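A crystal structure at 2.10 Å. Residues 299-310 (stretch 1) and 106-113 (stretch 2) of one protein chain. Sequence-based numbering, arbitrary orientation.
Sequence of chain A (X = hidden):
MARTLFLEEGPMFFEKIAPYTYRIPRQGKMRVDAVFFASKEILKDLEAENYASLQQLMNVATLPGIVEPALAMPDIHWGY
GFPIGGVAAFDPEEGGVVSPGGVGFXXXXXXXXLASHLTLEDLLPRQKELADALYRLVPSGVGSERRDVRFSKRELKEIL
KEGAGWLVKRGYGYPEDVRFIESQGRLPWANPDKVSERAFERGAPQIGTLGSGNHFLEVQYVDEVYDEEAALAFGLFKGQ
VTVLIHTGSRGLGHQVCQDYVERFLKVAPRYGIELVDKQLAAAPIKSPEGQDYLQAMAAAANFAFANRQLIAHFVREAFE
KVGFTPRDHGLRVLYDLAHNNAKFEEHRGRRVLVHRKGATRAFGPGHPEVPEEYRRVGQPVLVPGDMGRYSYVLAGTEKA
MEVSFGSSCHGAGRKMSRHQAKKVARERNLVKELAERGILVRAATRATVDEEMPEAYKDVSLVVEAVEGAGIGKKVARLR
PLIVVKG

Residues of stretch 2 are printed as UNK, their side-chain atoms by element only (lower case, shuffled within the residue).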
# COMPACT_ATOMS: atom_id res chain seq x y z
N ALA A 299 14.78 3.42 -1.67
CA ALA A 299 14.99 3.81 -3.06
C ALA A 299 13.92 3.13 -3.92
O ALA A 299 13.33 3.73 -4.81
CB ALA A 299 16.40 3.39 -3.53
N ALA A 300 13.65 1.86 -3.63
CA ALA A 300 12.64 1.14 -4.36
C ALA A 300 11.27 1.81 -4.12
O ALA A 300 10.48 2.00 -5.04
CB ALA A 300 12.61 -0.31 -3.91
N ALA A 301 11.00 2.18 -2.87
CA ALA A 301 9.72 2.82 -2.56
C ALA A 301 9.57 4.14 -3.32
O ALA A 301 8.50 4.43 -3.84
CB ALA A 301 9.61 3.06 -1.04
N ASN A 302 10.63 4.93 -3.39
CA ASN A 302 10.59 6.21 -4.09
C ASN A 302 10.33 5.99 -5.57
O ASN A 302 9.69 6.81 -6.22
CB ASN A 302 11.90 6.98 -3.88
CG ASN A 302 12.08 7.45 -2.45
OD1 ASN A 302 13.18 7.85 -2.02
ND2 ASN A 302 10.98 7.43 -1.70
N PHE A 303 10.84 4.88 -6.09
CA PHE A 303 10.64 4.55 -7.48
C PHE A 303 9.16 4.24 -7.69
O PHE A 303 8.54 4.69 -8.66
CB PHE A 303 11.49 3.33 -7.87
CG PHE A 303 11.32 2.92 -9.31
CD1 PHE A 303 11.78 3.72 -10.34
CD2 PHE A 303 10.69 1.72 -9.63
CE1 PHE A 303 11.61 3.35 -11.67
CE2 PHE A 303 10.51 1.34 -10.95
CZ PHE A 303 10.97 2.16 -11.98
N ALA A 304 8.59 3.47 -6.76
CA ALA A 304 7.17 3.12 -6.86
C ALA A 304 6.33 4.40 -6.76
O ALA A 304 5.35 4.56 -7.47
CB ALA A 304 6.78 2.12 -5.75
N PHE A 305 6.70 5.31 -5.86
CA PHE A 305 5.94 6.55 -5.75
C PHE A 305 5.97 7.30 -7.09
O PHE A 305 4.95 7.80 -7.55
CB PHE A 305 6.53 7.45 -4.66
CG PHE A 305 6.04 7.13 -3.26
CD1 PHE A 305 6.93 7.07 -2.19
CD2 PHE A 305 4.68 6.92 -3.01
CE1 PHE A 305 6.49 6.80 -0.90
CE2 PHE A 305 4.23 6.65 -1.73
CZ PHE A 305 5.14 6.59 -0.67
N ALA A 306 7.14 7.35 -7.73
CA ALA A 306 7.31 8.05 -9.01
C ALA A 306 6.54 7.38 -10.11
O ALA A 306 5.99 8.04 -10.99
CB ALA A 306 8.79 8.11 -9.38
N ASN A 307 6.52 6.06 -10.08
CA ASN A 307 5.80 5.29 -11.08
C ASN A 307 4.31 5.65 -11.07
O ASN A 307 3.69 5.81 -12.13
CB ASN A 307 5.99 3.79 -10.81
CG ASN A 307 5.38 2.95 -11.91
OD1 ASN A 307 5.55 3.25 -13.09
ND2 ASN A 307 4.68 1.88 -11.53
N ARG A 308 3.72 5.74 -9.87
CA ARG A 308 2.31 6.07 -9.78
C ARG A 308 2.10 7.53 -10.20
O ARG A 308 1.10 7.86 -10.84
CB ARG A 308 1.78 5.81 -8.36
CG ARG A 308 1.71 4.32 -8.00
CD ARG A 308 0.82 4.04 -6.78
NE ARG A 308 1.38 4.50 -5.51
CZ ARG A 308 2.15 3.76 -4.71
NH1 ARG A 308 2.60 4.27 -3.58
NH2 ARG A 308 2.48 2.51 -5.04
N GLN A 309 3.04 8.39 -9.84
CA GLN A 309 2.94 9.79 -10.21
C GLN A 309 2.93 9.90 -11.73
O GLN A 309 2.12 10.64 -12.29
CB GLN A 309 4.11 10.59 -9.63
CG GLN A 309 4.14 12.06 -10.05
CD GLN A 309 2.92 12.85 -9.55
OE1 GLN A 309 2.52 12.74 -8.39
NE2 GLN A 309 2.34 13.66 -10.42
N LEU A 310 3.80 9.15 -12.41
CA LEU A 310 3.89 9.20 -13.87
C LEU A 310 2.60 8.71 -14.49
O LEU A 310 2.09 9.30 -15.43
CB LEU A 310 5.05 8.34 -14.41
CG LEU A 310 6.02 8.96 -15.43
CD1 LEU A 310 6.76 7.86 -16.20
CD2 LEU A 310 5.27 9.87 -16.40
N UNK A 106 7.14 -6.96 -3.56
CA UNK A 106 6.84 -5.74 -4.29
C UNK A 106 6.83 -4.53 -3.34
O UNK A 106 5.79 -4.12 -2.85
o UNK A 106 4.39 -4.75 -6.85
c UNK A 106 5.53 -5.85 -5.04
o UNK A 106 6.15 -3.74 -6.01
c UNK A 106 5.34 -4.70 -6.04
N UNK A 107 8.02 -4.00 -3.09
CA UNK A 107 8.19 -2.86 -2.21
C UNK A 107 7.39 -1.67 -2.68
O UNK A 107 7.48 -1.24 -3.84
c UNK A 107 9.85 -1.22 -1.20
c UNK A 107 9.68 -2.48 -2.09
c UNK A 107 11.96 -3.53 -1.48
c UNK A 107 10.44 -3.67 -1.49
N UNK A 108 6.60 -1.14 -1.75
CA UNK A 108 5.71 -0.02 -1.99
C UNK A 108 4.72 -0.26 -3.10
O UNK A 108 4.39 0.66 -3.85
n UNK A 108 6.03 3.69 -2.54
c UNK A 108 6.45 1.29 -2.25
o UNK A 108 4.30 2.38 -1.91
c UNK A 108 5.50 2.51 -2.22
N UNK A 109 4.29 -1.51 -3.25
CA UNK A 109 3.22 -1.80 -4.19
C UNK A 109 2.19 -0.96 -3.43
O UNK A 109 2.10 -1.05 -2.19
c UNK A 109 2.81 -3.28 -4.11
s UNK A 109 1.22 -3.67 -4.92
N UNK A 110 1.44 -0.13 -4.13
CA UNK A 110 0.49 0.70 -3.42
C UNK A 110 -0.65 1.19 -4.27
O UNK A 110 -0.88 0.68 -5.37
N UNK A 111 -1.35 2.21 -3.77
CA UNK A 111 -2.51 2.72 -4.46
C UNK A 111 -2.59 4.23 -4.50
O UNK A 111 -2.30 4.90 -3.52
c UNK A 111 -3.73 0.71 -3.52
c UNK A 111 -5.03 2.59 -4.57
c UNK A 111 -3.81 2.22 -3.75
N UNK A 112 -2.99 4.77 -5.65
CA UNK A 112 -3.21 6.19 -5.77
C UNK A 112 -4.65 6.37 -6.25
O UNK A 112 -5.10 5.65 -7.16
c UNK A 112 -1.67 9.11 -7.89
n UNK A 112 -0.38 9.31 -7.25
c UNK A 112 0.44 10.32 -7.54
n UNK A 112 1.61 10.46 -6.95
c UNK A 112 -2.27 6.84 -6.79
c UNK A 112 -2.67 8.30 -7.07
n UNK A 112 0.05 11.23 -8.42
N UNK A 113 -5.37 7.30 -5.63
CA UNK A 113 -6.73 7.58 -6.05
C UNK A 113 -6.84 9.04 -6.50
O UNK A 113 -6.53 9.96 -5.74
c UNK A 113 -10.08 7.38 -4.03
c UNK A 113 -9.68 6.52 -6.31
c UNK A 113 -9.22 7.55 -5.27
c UNK A 113 -7.73 7.33 -4.91
O HOH W 1 3.06 8.39 -5.68

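Position 106 carries four side-chain atoms, two carbons and two oxygens, with both oxygens on the second carbon. That is a carboxylate attached directly to CB, and its nearest oxygen lies 5.9 Å from A304 CB, which is no contact. A short carboxylate is aspartate, D106. Its backbone O accepts from the N of position 109 at 3.0 Å, closing a type II beta turn.

Position 107 has four carbons and no heteroatom, forked at the first, with one arm two carbons long. The one-carbon arm lies 4.0 Å from A300 CB and 4.3 Å from A301 CB, an apolar contact. A fork at CB with unequal arms defines isoleucine, I107, and the touching atom is CG2.

At position 108 two carbons lead to one oxygen and one nitrogen. The nitrogen is 2.9 Å from A301 O and the oxygen 3.0 Å from R308 NH1, so one end donates and the other accepts. This is a carboxamide on a single carbon, asparagine, N108. ND2 donates to A301 O with an angle of 154° and also lies over one face of the F305 ring, 3.5 Å from CD1. OD1 accepts from R308 NH1 at 172°, although its placement is less certain because another atom of the model crowds it. The backbone conformation, phi 57° and psi 33°, suits the third position of the turn.

Position 109 shows one carbon followed by one sulfur, which is cysteine, C109. Its CA-to-CB bond points away from the helix, and its CB is 5.9 Å from R308 NH2.

Position 110 has no side-chain atoms and is therefore glycine, G110. An ideal CB here would lie 2.6 Å from R308 NH2, a clash; the bare CA instead leaves room for the guanidinium, which presents one face to it. G110 N and R308 NH2 are 3.0 Å apart, but both are donors and no hydrogen bond joins them.

Position 111 bears three carbons, one carrying the other two: valine, V111. Its CA-to-CB bond points away from the helix, while its backbone N lies over a face of the R308 guanidinium, 3.9 Å from CZ.

Position 112 runs through three carbons and a nitrogen to a carbon with two more nitrogens, which lie 2.8 and 2.9 Å from Q309 OE1. A guanidinium makes this arginine, R112. NH1 and NH2 both donate to that oxygen, and one face of the group covers R308 O and Q309 CA. A water accepts from R112 NH1 at 2.8 Å and donates to F305 O at 2.7 Å.

Position 113 has four carbons forked at the second, leucine, L113, out of reach of the helix.

In the contact, 529 Å² in all, A300, A301 and A304 give a close-packed surface for I107 and N108, while R308 and Q309 supply polar links to N108 and R112. A301 and A304 let N108 approach, their CB atoms lying 3.8 and 3.6 Å from its CB. R308 then secures the turn, its NH2 donating to N108 O at 2.9 Å and 160°, while Q309 receives R112 farther along the helix.

Stretch 2 106-113: DINCGVRL
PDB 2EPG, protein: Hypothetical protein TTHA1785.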